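Local coordinates for polyketide Synthase III (Ectocarpus siliculosus, PDB 4B0N), which is a type III polyketide synthase of a brown alga that probably transfers acyl groups in the biosynthesis of phlorotannin monomers, at residues E152-K156 with K214-M218; V136-R141 with L174-L178; A272-T278 with G403-E407; P300-A304 with R336-A341. All blocks are in the same frame, centred on the assembly; numbering follows the deposited sequence.

Contact 1 (E152-K156 with K214-M218); sequences EDISK and KYALM
This contact opens the parallel pairing of strands 154-161 and 215-223 in the five-stranded mixed sheet of the N-terminal half of the thiolase-like fold. The short strand pieces approach to 4.7 Å, and their axes differ by 71° at this splayed end; the clear bridge is Lys156 with Ala216, CA to CA 4.5 Å. A helix-like psi of -29° at Ser155 turns two successive amides to one acceptor: Ser155 N donates to Tyr215 O at 2.8 Å, and Lys156 N makes a weak bond to the same Tyr215 O at 3.4 Å. The next rung is regular, with Leu217 N donating to Lys156 O at 2.8 Å. The backbone of Ala216 is hydrogen-bonded with Leu252 on the neighbouring antiparallel strand, that of Ser155 with Asp185 and that of Leu217 with Val158. Lys156 CB and Ala216 CB share one face, 3.7 Å apart; there Lys156 touches Tyr207 of helix 196-210. The extended all-t Lys156 chain runs away to give NZ to Asn203 O. On the other face Ile154 CG2 (chi1 m) meets Leu217 CB (chi1 t) at 4.0 Å, against helix 121-146. Asp153 OD2 is hydrogen-bonded to the backbone N of Asn150. Water 1 fills the open end. It donates to Asp153 O at 2.8 Å, accepts from Tyr215 N at 2.7 Å and is hydrogen-bonded to Ser155 OG at 2.6 Å.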
loop_
_atom_site.group_PDB
_atom_site.type_symbol
_atom_site.label_atom_id
_atom_site.label_comp_id
_atom_site.label_asym_id
_atom_site.label_seq_id
_atom_site.Cartn_x
_atom_site.Cartn_y
_atom_site.Cartn_z
ATOM N N GLU A 152 1.370 23.754 3.739
ATOM C CA GLU A 152 1.682 23.997 2.331
ATOM C C GLU A 152 2.940 23.260 1.877
ATOM O O GLU A 152 3.024 22.811 0.732
ATOM C CB GLU A 152 1.864 25.499 2.064
ATOM C CG GLU A 152 0.585 26.331 2.082
ATOM C CD GLU A 152 0.176 26.775 3.477
ATOM O OE1 GLU A 152 1.011 27.366 4.195
ATOM O OE2 GLU A 152 -0.992 26.542 3.853
ATOM N N ASP A 153 3.908 23.134 2.782
ATOM C CA ASP A 153 5.247 22.639 2.447
ATOM C C ASP A 153 5.322 21.123 2.236
ATOM O O ASP A 153 6.348 20.604 1.793
ATOM C CB ASP A 153 6.259 23.074 3.514
ATOM C CG ASP A 153 6.150 24.554 3.866
ATOM O OD1 ASP A 153 5.941 25.387 2.957
ATOM O OD2 ASP A 153 6.282 24.882 5.064
ATOM N N ILE A 154 4.243 20.417 2.557
ATOM C CA ILE A 154 4.184 18.972 2.351
ATOM C C ILE A 154 3.895 18.673 0.881
ATOM O O ILE A 154 2.905 19.154 0.325
ATOM C CB ILE A 154 3.136 18.306 3.277
ATOM C CG1 ILE A 154 3.466 18.567 4.756
ATOM C CG2 ILE A 154 3.007 16.811 2.992
ATOM C CD1 ILE A 154 4.840 18.104 5.211
ATOM N N SER A 155 4.777 17.892 0.261
ATOM C CA SER A 155 4.661 17.528 -1.152
ATOM C C SER A 155 4.218 16.079 -1.336
ATOM O O SER A 155 3.584 15.734 -2.338
ATOM C CB SER A 155 5.996 17.739 -1.865
ATOM O OG SER A 155 6.444 19.074 -1.736
ATOM N N LYS A 156 4.568 15.237 -0.364
ATOM C CA LYS A 156 4.280 13.810 -0.422
ATOM C C LYS A 156 3.605 13.342 0.862
ATOM O O LYS A 156 4.012 13.714 1.965
ATOM C CB LYS A 156 5.565 13.015 -0.656
ATOM C CG LYS A 156 5.335 11.637 -1.246
ATOM C CD LYS A 156 6.438 10.669 -0.869
ATOM C CE LYS A 156 6.269 9.352 -1.608
ATOM N NZ LYS A 156 7.019 8.247 -0.953
ATOM N N LYS A 214 12.363 19.391 -1.048
ATOM C CA LYS A 214 10.967 19.030 -0.792
ATOM C C LYS A 214 10.747 18.263 0.523
ATOM O O LYS A 214 11.702 17.814 1.159
ATOM C CB LYS A 214 10.375 18.287 -2.001
ATOM C CG LYS A 214 10.522 19.058 -3.308
ATOM C CD LYS A 214 9.500 18.649 -4.355
ATOM C CE LYS A 214 9.506 19.632 -5.518
ATOM N NZ LYS A 214 8.328 19.463 -6.419
ATOM N N TYR A 215 9.484 18.138 0.927
ATOM C CA TYR A 215 9.128 17.567 2.226
ATOM C C TYR A 215 8.043 16.492 2.125
ATOM O O TYR A 215 7.040 16.669 1.428
ATOM C CB TYR A 215 8.670 18.674 3.181
ATOM C CG TYR A 215 9.750 19.667 3.553
ATOM C CD1 TYR A 215 10.708 19.352 4.516
ATOM C CD2 TYR A 215 9.807 20.925 2.951
ATOM C CE1 TYR A 215 11.697 20.257 4.866
ATOM C CE2 TYR A 215 10.795 21.838 3.293
ATOM C CZ TYR A 215 11.735 21.496 4.251
ATOM O OH TYR A 215 12.722 22.385 4.605
ATOM N N ALA A 216 8.246 15.388 2.841
ATOM C CA ALA A 216 7.325 14.256 2.819
ATOM C C ALA A 216 6.822 13.918 4.219
ATOM O O ALA A 216 7.576 13.995 5.192
ATOM C CB ALA A 216 7.993 13.043 2.188
ATOM N N LEU A 217 5.548 13.538 4.306
ATOM C CA LEU A 217 4.909 13.194 5.575
ATOM C C LEU A 217 4.491 11.724 5.605
ATOM O O LEU A 217 3.665 11.285 4.807
ATOM C CB LEU A 217 3.705 14.116 5.825
ATOM C CG LEU A 217 2.768 13.904 7.022
ATOM C CD1 LEU A 217 3.487 14.079 8.355
ATOM C CD2 LEU A 217 1.581 14.852 6.927
ATOM N N MET A 218 5.077 10.968 6.529
ATOM C CA MET A 218 4.769 9.550 6.682
ATOM C C MET A 218 3.972 9.334 7.964
ATOM O O MET A 218 4.415 9.713 9.048
ATOM C CB MET A 218 6.059 8.717 6.687
ATOM C CG MET A 218 5.849 7.216 6.554
ATOM S SD MET A 218 5.594 6.379 8.132
ATOM C CE MET A 218 7.274 6.292 8.746
HETATM O O HOH W 1 8.235 20.233 -0.265
#

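Contact 2 (V136-R141 with L174-L178); sequences VSDVAR and LIKNL
Helix 121-146, at 136-141, meets residues 174-178, which carry the last turn of helix 170-177. The nearest CA atoms are Ser137 and Leu174, 6.3 Å apart. Two leucines one turn apart form the bumps. Leu174 (m, t) pushes its CD2 into a hollow lined by Val136 CG1 at 3.6 Å, Ser137 CA at 3.9 Å and Ala140 CB at 4.3 Å. Leu178 (chi1 -88°, chi2 p) fills the next hollow. Leu178 CD1 lies 3.5 Å from Ser137 O, Leu178 CD2 3.8 Å from Ala140 CB, and Leu178 CG 3.8 Å from Arg141 CG. The small Ala140 thus touches both leucines. Ser137 OG bonds back to Val133 O within its own helix. Ile175 turns elsewhere and packs on Leu274 of the second subunit. Val136, Ala140 and Leu174 all rest on Ile219 of strand 215-223. The arrangement is a helix layer over one face of the five-stranded N-terminal sheet, as in the layered alpha-beta thiolase fold.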
loop_
_atom_site.group_PDB
_atom_site.type_symbol
_atom_site.label_atom_id
_atom_site.label_comp_id
_atom_site.label_asym_id
_atom_site.label_seq_id
_atom_site.Cartn_x
_atom_site.Cartn_y
_atom_site.Cartn_z
ATOM N N VAL A 136 -5.533 10.896 13.049
ATOM C CA VAL A 136 -4.485 11.183 12.069
ATOM C C VAL A 136 -4.317 12.690 11.862
ATOM O O VAL A 136 -3.195 13.176 11.722
ATOM C CB VAL A 136 -4.752 10.497 10.710
ATOM C CG1 VAL A 136 -3.547 10.641 9.793
ATOM C CG2 VAL A 136 -5.061 9.022 10.900
ATOM N N SER A 137 -5.436 13.415 11.868
ATOM C CA SER A 137 -5.447 14.862 11.636
ATOM C C SER A 137 -4.554 15.664 12.585
ATOM O O SER A 137 -3.723 16.449 12.129
ATOM C CB SER A 137 -6.879 15.415 11.652
ATOM O OG SER A 137 -7.563 15.118 10.444
ATOM N N ASP A 138 -4.711 15.463 13.893
ATOM C CA ASP A 138 -3.957 16.256 14.867
ATOM C C ASP A 138 -2.529 15.741 15.080
ATOM O O ASP A 138 -1.647 16.499 15.497
ATOM C CB ASP A 138 -4.724 16.420 16.194
ATOM C CG ASP A 138 -4.339 15.386 17.238
ATOM O OD1 ASP A 138 -4.518 14.174 16.989
ATOM O OD2 ASP A 138 -3.852 15.790 18.316
ATOM N N VAL A 139 -2.307 14.462 14.787
ATOM C CA VAL A 139 -0.957 13.895 14.820
ATOM C C VAL A 139 -0.140 14.496 13.672
ATOM O O VAL A 139 1.004 14.908 13.866
ATOM C CB VAL A 139 -0.963 12.344 14.774
ATOM C CG1 VAL A 139 0.452 11.788 14.705
ATOM C CG2 VAL A 139 -1.670 11.774 15.995
ATOM N N ALA A 140 -0.749 14.565 12.488
ATOM C CA ALA A 140 -0.131 15.203 11.328
ATOM C C ALA A 140 0.076 16.703 11.550
ATOM O O ALA A 140 1.116 17.248 11.173
ATOM C CB ALA A 140 -0.958 14.958 10.076
ATOM N N ARG A 141 -0.909 17.359 12.164
ATOM C CA ARG A 141 -0.820 18.787 12.469
ATOM C C ARG A 141 0.339 19.095 13.401
ATOM O O ARG A 141 1.088 20.044 13.169
ATOM C CB ARG A 141 -2.119 19.312 13.081
ATOM C CG ARG A 141 -3.152 19.765 12.067
ATOM C CD ARG A 141 -4.185 20.670 12.714
ATOM N NE ARG A 141 -5.527 20.405 12.200
ATOM C CZ ARG A 141 -6.413 19.589 12.773
ATOM N NH1 ARG A 141 -6.117 18.947 13.900
ATOM N NH2 ARG A 141 -7.606 19.420 12.215
ATOM N N LEU A 174 -6.958 13.800 4.896
ATOM C CA LEU A 174 -5.898 14.693 5.372
ATOM C C LEU A 174 -5.681 15.912 4.484
ATOM O O LEU A 174 -5.269 16.968 4.968
ATOM C CB LEU A 174 -4.582 13.932 5.523
ATOM C CG LEU A 174 -4.494 12.925 6.666
ATOM C CD1 LEU A 174 -3.249 12.074 6.493
ATOM C CD2 LEU A 174 -4.507 13.620 8.022
ATOM N N ILE A 175 -5.939 15.763 3.186
ATOM C CA ILE A 175 -5.870 16.893 2.259
ATOM C C ILE A 175 -7.051 17.831 2.516
ATOM O O ILE A 175 -6.920 19.046 2.399
ATOM C CB ILE A 175 -5.836 16.446 0.778
ATOM C CG1 ILE A 175 -4.751 15.388 0.554
ATOM C CG2 ILE A 175 -5.577 17.637 -0.139
ATOM C CD1 ILE A 175 -4.913 14.593 -0.725
ATOM N N LYS A 176 -8.194 17.255 2.876
ATOM C CA LYS A 176 -9.364 18.036 3.268
ATOM C C LYS A 176 -9.141 18.746 4.598
ATOM O O LYS A 176 -9.248 19.974 4.675
ATOM C CB LYS A 176 -10.611 17.154 3.354
ATOM C CG LYS A 176 -11.507 17.228 2.132
ATOM C CD LYS A 176 -12.893 16.691 2.446
ATOM C CE LYS A 176 -13.932 17.309 1.523
ATOM N NZ LYS A 176 -15.325 16.974 1.926
ATOM N N ASN A 177 -8.816 17.964 5.629
ATOM C CA ASN A 177 -8.690 18.464 6.999
ATOM C C ASN A 177 -7.572 19.482 7.220
ATOM O O ASN A 177 -7.806 20.558 7.774
ATOM C CB ASN A 177 -8.547 17.300 7.987
ATOM C CG ASN A 177 -9.874 16.634 8.303
ATOM O OD1 ASN A 177 -10.638 16.283 7.402
ATOM N ND2 ASN A 177 -10.155 16.456 9.590
ATOM N N LEU A 178 -6.365 19.142 6.784
ATOM C CA LEU A 178 -5.214 20.016 6.980
ATOM C C LEU A 178 -5.113 21.096 5.912
ATOM O O LEU A 178 -4.338 22.045 6.055
ATOM C CB LEU A 178 -3.916 19.205 7.061
ATOM C CG LEU A 178 -3.516 18.695 8.451
ATOM C CD1 LEU A 178 -4.418 17.566 8.930
ATOM C CD2 LEU A 178 -2.061 18.252 8.467
#

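Contact 3 (A272-T278 with G403-E407); sequences AWLMEGT and GVGAE
Strands 272-274 and 405-407 are antiparallel (171°), with axes 4.5 Å apart. Trp273 and Ala406 are the hydrogen-bonded pair: Trp273 N to Ala406 O is 3.1 Å, Ala406 N to Trp273 O 2.8 Å. Ala272-Glu407 and Leu274-Gly405 are non-hydrogen-bonded pairs. Trp273 (chi1 t) sends its ring to Phe309 and Phe310. Glu407 (chi1 -105°, chi2 p) folds back, its OE2 3.5 Å from Ala272 CB and its OE1 bonded to Ser401 OG. Leu274 (chi1 -143°, off-rotamer) sets its CD2 3.6 Å from Gly403 C and packs on Ile175 of the second subunit. Gly403 probably matches the last glycine of the Gly-Phe-Gly-Pro-Gly loop of chalcone synthases, and the Val404 side chain is about 8 Å from bound arachidonic acid. After the cis Gly403-Val404 peptide, Val404 O accepts from Met275 N at 2.9 Å. Met275 (m, t, t) puts SD 4.1 Å from Val404 CG1 (chi1 t) and CE 3.9 Å from Ala406 CB. In the type II turn Met275-Thr278, Thr278 OG1 (chi1 p) donates to Met275 O (2.7 Å) and accepts from Val404 N (2.8 Å).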
loop_
_atom_site.group_PDB
_atom_site.type_symbol
_atom_site.label_atom_id
_atom_site.label_comp_id
_atom_site.label_asym_id
_atom_site.label_seq_id
_atom_site.Cartn_x
_atom_site.Cartn_y
_atom_site.Cartn_z
ATOM N N ALA A 272 16.877 -4.834 4.661
ATOM C CA ALA A 272 15.820 -5.832 4.764
ATOM C C ALA A 272 16.402 -7.239 4.660
ATOM O O ALA A 272 17.529 -7.416 4.199
ATOM C CB ALA A 272 14.774 -5.604 3.685
ATOM N N TRP A 273 15.638 -8.231 5.113
ATOM C CA TRP A 273 16.002 -9.637 4.953
ATOM C C TRP A 273 14.849 -10.552 5.235
ATOM O O TRP A 273 14.283 -10.530 6.328
ATOM C CB TRP A 273 17.190 -10.015 5.830
ATOM C CG TRP A 273 17.762 -11.360 5.462
ATOM C CD1 TRP A 273 17.567 -12.575 6.114
ATOM C CD2 TRP A 273 18.623 -11.677 4.314
ATOM N NE1 TRP A 273 18.238 -13.588 5.474
ATOM C CE2 TRP A 273 18.891 -13.120 4.388
ATOM C CE3 TRP A 273 19.183 -10.937 3.273
ATOM C CZ2 TRP A 273 19.687 -13.769 3.454
ATOM C CZ3 TRP A 273 19.984 -11.603 2.338
ATOM C CH2 TRP A 273 20.230 -12.985 2.429
ATOM N N LEU A 274 14.497 -11.368 4.244
ATOM C CA LEU A 274 13.468 -12.393 4.395
ATOM C C LEU A 274 14.102 -13.692 4.902
ATOM O O LEU A 274 15.076 -14.189 4.329
ATOM C CB LEU A 274 12.759 -12.637 3.059
ATOM C CG LEU A 274 11.252 -12.925 3.024
ATOM C CD1 LEU A 274 10.811 -13.139 1.587
ATOM C CD2 LEU A 274 10.850 -14.126 3.868
ATOM N N MET A 275 13.542 -14.232 5.981
ATOM C CA MET A 275 14.062 -15.450 6.602
ATOM C C MET A 275 13.469 -16.701 5.958
ATOM O O MET A 275 12.251 -16.794 5.764
ATOM C CB MET A 275 13.782 -15.443 8.108
ATOM C CG MET A 275 14.315 -14.217 8.837
ATOM S SD MET A 275 13.421 -13.875 10.364
ATOM C CE MET A 275 14.185 -12.332 10.855
ATOM N N GLU A 276 14.340 -17.655 5.630
ATOM C CA GLU A 276 13.934 -18.917 5.014
ATOM C C GLU A 276 13.140 -19.784 5.987
ATOM O O GLU A 276 13.495 -19.899 7.163
ATOM C CB GLU A 276 15.157 -19.687 4.503
ATOM C CG GLU A 276 15.886 -19.010 3.350
ATOM C CD GLU A 276 17.285 -19.562 3.119
ATOM O OE1 GLU A 276 17.422 -20.792 2.930
ATOM O OE2 GLU A 276 18.250 -18.763 3.114
ATOM N N GLY A 277 12.059 -20.376 5.482
ATOM C CA GLY A 277 11.223 -21.296 6.254
ATOM C C GLY A 277 10.546 -20.694 7.473
ATOM O O GLY A 277 10.418 -21.358 8.505
ATOM N N THR A 278 10.120 -19.437 7.357
ATOM C CA THR A 278 9.427 -18.733 8.444
ATOM C C THR A 278 8.065 -18.213 7.966
ATOM O O THR A 278 7.554 -17.200 8.456
ATOM C CB THR A 278 10.277 -17.569 9.002
ATOM O OG1 THR A 278 10.638 -16.686 7.934
ATOM C CG2 THR A 278 11.542 -18.090 9.672
ATOM N N GLY A 403 6.528 -12.881 6.514
ATOM C CA GLY A 403 7.591 -13.444 5.690
ATOM C C GLY A 403 8.186 -14.721 6.261
ATOM O O GLY A 403 8.100 -15.772 5.621
ATOM N N VAL A 404 8.807 -14.657 7.444
ATOM C CA VAL A 404 8.996 -13.420 8.205
ATOM C C VAL A 404 10.215 -12.649 7.712
ATOM O O VAL A 404 11.305 -13.204 7.558
ATOM C CB VAL A 404 9.104 -13.685 9.730
ATOM C CG1 VAL A 404 9.551 -12.436 10.482
ATOM C CG2 VAL A 404 7.775 -14.171 10.283
ATOM N N GLY A 405 10.008 -11.365 7.448
ATOM C CA GLY A 405 11.094 -10.480 7.069
ATOM C C GLY A 405 11.512 -9.584 8.216
ATOM O O GLY A 405 10.712 -9.277 9.103
ATOM N N ALA A 406 12.777 -9.177 8.202
ATOM C CA ALA A 406 13.280 -8.184 9.139
ATOM C C ALA A 406 13.460 -6.855 8.410
ATOM O O ALA A 406 14.046 -6.803 7.329
ATOM C CB ALA A 406 14.585 -8.650 9.759
ATOM N N GLU A 407 12.933 -5.791 9.006
ATOM C CA GLU A 407 12.946 -4.463 8.404
ATOM C C GLU A 407 13.567 -3.456 9.358
ATOM O O GLU A 407 13.068 -3.262 10.468
ATOM C CB GLU A 407 11.519 -4.031 8.056
ATOM C CG GLU A 407 11.170 -4.098 6.575
ATOM C CD GLU A 407 11.076 -5.514 6.036
ATOM O OE1 GLU A 407 10.528 -6.391 6.740
ATOM O OE2 GLU A 407 11.534 -5.740 4.895
#

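Contact 4 (P300-A304 with R336-A341); sequences PQYIA and RIIEEA
Pro300 lies under the guanidinium of Arg336, with its CB over one face of the group and 3.6 Å from NH1. The same Arg336 NH1 donates to Gln301 OE1 at 3.2 Å. Within its own helix, Arg336 NH2 forms a salt bridge to Glu340 OE2 at 3.3 Å; Glu340 OE1 takes a bond from Asn343 ND2. The helices run nearly parallel, crossing at -22° with axes 8.4 Å apart. The nearest CA atoms are Pro300 and Ile337 (5.5 Å) and Ala304 and Glu340 (4.9 Å). Glu340 (m, m) packs by its stem: CB is 3.4 Å from Pro300 O, CG 3.7 Å from Pro300 CB, and CB 3.8 Å from Ala304 CB. Ile303 CD1 also meets Ile337 CG2 at 4.0 Å, both residues m, t. The Ile337 side chain is about 6 Å from bound arachidonic acid. The pair joins helices 299-316 and 335-345 of the C-terminal half of the thiolase-like fold, with strand 327-330 between them in sequence. Tyr302 touches Thr278, and Ile338 packs on Trp356 of helix 353-362.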
loop_
_atom_site.group_PDB
_atom_site.type_symbol
_atom_site.label_atom_id
_atom_site.label_comp_id
_atom_site.label_asym_id
_atom_site.label_seq_id
_atom_site.Cartn_x
_atom_site.Cartn_y
_atom_site.Cartn_z
ATOM N N PRO A 300 8.915 -16.206 18.073
ATOM C CA PRO A 300 10.053 -15.771 18.881
ATOM C C PRO A 300 11.344 -16.523 18.557
ATOM O O PRO A 300 12.409 -15.905 18.515
ATOM C CB PRO A 300 9.600 -16.074 20.312
ATOM C CG PRO A 300 8.120 -15.964 20.256
ATOM C CD PRO A 300 7.751 -16.535 18.920
ATOM N N GLN A 301 11.243 -17.830 18.320
ATOM C CA GLN A 301 12.404 -18.653 17.955
ATOM C C GLN A 301 13.012 -18.236 16.612
ATOM O O GLN A 301 14.234 -18.229 16.456
ATOM C CB GLN A 301 12.049 -20.146 17.936
ATOM C CG GLN A 301 11.824 -20.772 19.307
ATOM C CD GLN A 301 10.383 -20.685 19.780
ATOM O OE1 GLN A 301 9.776 -19.613 19.789
ATOM N NE2 GLN A 301 9.831 -21.821 20.189
ATOM N N TYR A 302 12.154 -17.882 15.654
ATOM C CA TYR A 302 12.594 -17.388 14.347
ATOM C C TYR A 302 13.447 -16.130 14.485
ATOM O O TYR A 302 14.443 -15.965 13.775
ATOM C CB TYR A 302 11.399 -17.075 13.437
ATOM C CG TYR A 302 10.496 -18.242 13.080
ATOM C CD1 TYR A 302 10.969 -19.559 13.081
ATOM C CD2 TYR A 302 9.173 -18.019 12.696
ATOM C CE1 TYR A 302 10.138 -20.618 12.740
ATOM C CE2 TYR A 302 8.336 -19.069 12.351
ATOM C CZ TYR A 302 8.822 -20.366 12.374
ATOM O OH TYR A 302 7.993 -21.411 12.033
ATOM N N ILE A 303 13.040 -15.248 15.400
ATOM C CA ILE A 303 13.733 -13.986 15.646
ATOM C C ILE A 303 15.132 -14.236 16.210
ATOM O O ILE A 303 16.119 -13.817 15.617
ATOM C CB ILE A 303 12.912 -13.046 16.562
ATOM C CG1 ILE A 303 11.592 -12.658 15.882
ATOM C CG2 ILE A 303 13.711 -11.796 16.920
ATOM C CD1 ILE A 303 10.536 -12.129 16.829
ATOM N N ALA A 304 15.207 -14.946 17.335
ATOM C CA ALA A 304 16.483 -15.261 17.983
ATOM C C ALA A 304 17.424 -16.046 17.069
ATOM O O ALA A 304 18.646 -15.949 17.200
ATOM C CB ALA A 304 16.247 -16.022 19.282
ATOM N N ARG A 336 7.725 -11.982 24.643
ATOM C CA ARG A 336 8.693 -12.890 24.035
ATOM C C ARG A 336 9.409 -12.296 22.823
ATOM O O ARG A 336 10.551 -12.664 22.534
ATOM C CB ARG A 336 8.028 -14.218 23.659
ATOM C CG ARG A 336 7.735 -15.133 24.840
ATOM C CD ARG A 336 7.777 -16.598 24.429
ATOM N NE ARG A 336 9.149 -17.066 24.225
ATOM C CZ ARG A 336 9.504 -18.044 23.392
ATOM N NH1 ARG A 336 8.590 -18.672 22.659
ATOM N NH2 ARG A 336 10.780 -18.391 23.285
ATOM N N ILE A 337 8.742 -11.381 22.121
ATOM C CA ILE A 337 9.315 -10.755 20.923
ATOM C C ILE A 337 10.535 -9.884 21.267
ATOM O O ILE A 337 11.554 -9.932 20.573
ATOM C CB ILE A 337 8.244 -9.991 20.105
ATOM C CG1 ILE A 337 7.247 -10.992 19.500
ATOM C CG2 ILE A 337 8.882 -9.148 19.008
ATOM C CD1 ILE A 337 5.972 -10.385 18.946
ATOM N N ILE A 338 10.436 -9.120 22.353
ATOM C CA ILE A 338 11.559 -8.309 22.832
ATOM C C ILE A 338 12.662 -9.188 23.430
ATOM O O ILE A 338 13.848 -8.969 23.167
ATOM C CB ILE A 338 11.108 -7.250 23.864
ATOM C CG1 ILE A 338 9.972 -6.396 23.292
ATOM C CG2 ILE A 338 12.282 -6.371 24.282
ATOM C CD1 ILE A 338 9.238 -5.561 24.320
ATOM N N GLU A 339 12.261 -10.184 24.220
ATOM C CA GLU A 339 13.193 -11.074 24.923
ATOM C C GLU A 339 14.157 -11.821 23.997
ATOM O O GLU A 339 15.343 -11.953 24.306
ATOM C CB GLU A 339 12.427 -12.080 25.785
ATOM C CG GLU A 339 11.895 -11.520 27.094
ATOM C CD GLU A 339 11.033 -12.515 27.851
ATOM O OE1 GLU A 339 10.629 -13.540 27.259
ATOM O OE2 GLU A 339 10.757 -12.271 29.046
ATOM N N GLU A 340 13.639 -12.308 22.872
ATOM C CA GLU A 340 14.445 -13.063 21.914
ATOM C C GLU A 340 15.324 -12.152 21.055
ATOM O O GLU A 340 16.365 -12.581 20.546
ATOM C CB GLU A 340 13.559 -13.962 21.048
ATOM C CG GLU A 340 12.838 -15.061 21.822
ATOM C CD GLU A 340 13.750 -16.204 22.251
ATOM O OE1 GLU A 340 14.658 -15.987 23.085
ATOM O OE2 GLU A 340 13.544 -17.336 21.763
ATOM N N ALA A 341 14.899 -10.899 20.899
ATOM C CA ALA A 341 15.733 -9.868 20.292
ATOM C C ALA A 341 16.914 -9.559 21.210
ATOM O O ALA A 341 18.030 -9.336 20.739
ATOM C CB ALA A 341 14.919 -8.615 20.025
#

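The four contacts fall into two pairs, one in each half of the thiolase-like fold. Contacts 1 and 2 belong to the N-terminal half. Their centres are 13 Å apart, their segments alternate along the chain, and they touch where Leu217 CD2 packs on Ala140 CB at 4.0 Å: sheet against covering helix. Contacts 3 and 4 come later, in the C-terminal half. Contact 4 is nested in the loop closed by contact 3, 13 Å between centres, and Thr278 CG2 meets Tyr302 CG at 3.6 Å. Centres of different pairs are 31 to 36 Å apart, without touching. Contacts 2 and 3 both reach the second subunit, so packing in both halves extends to the dimer.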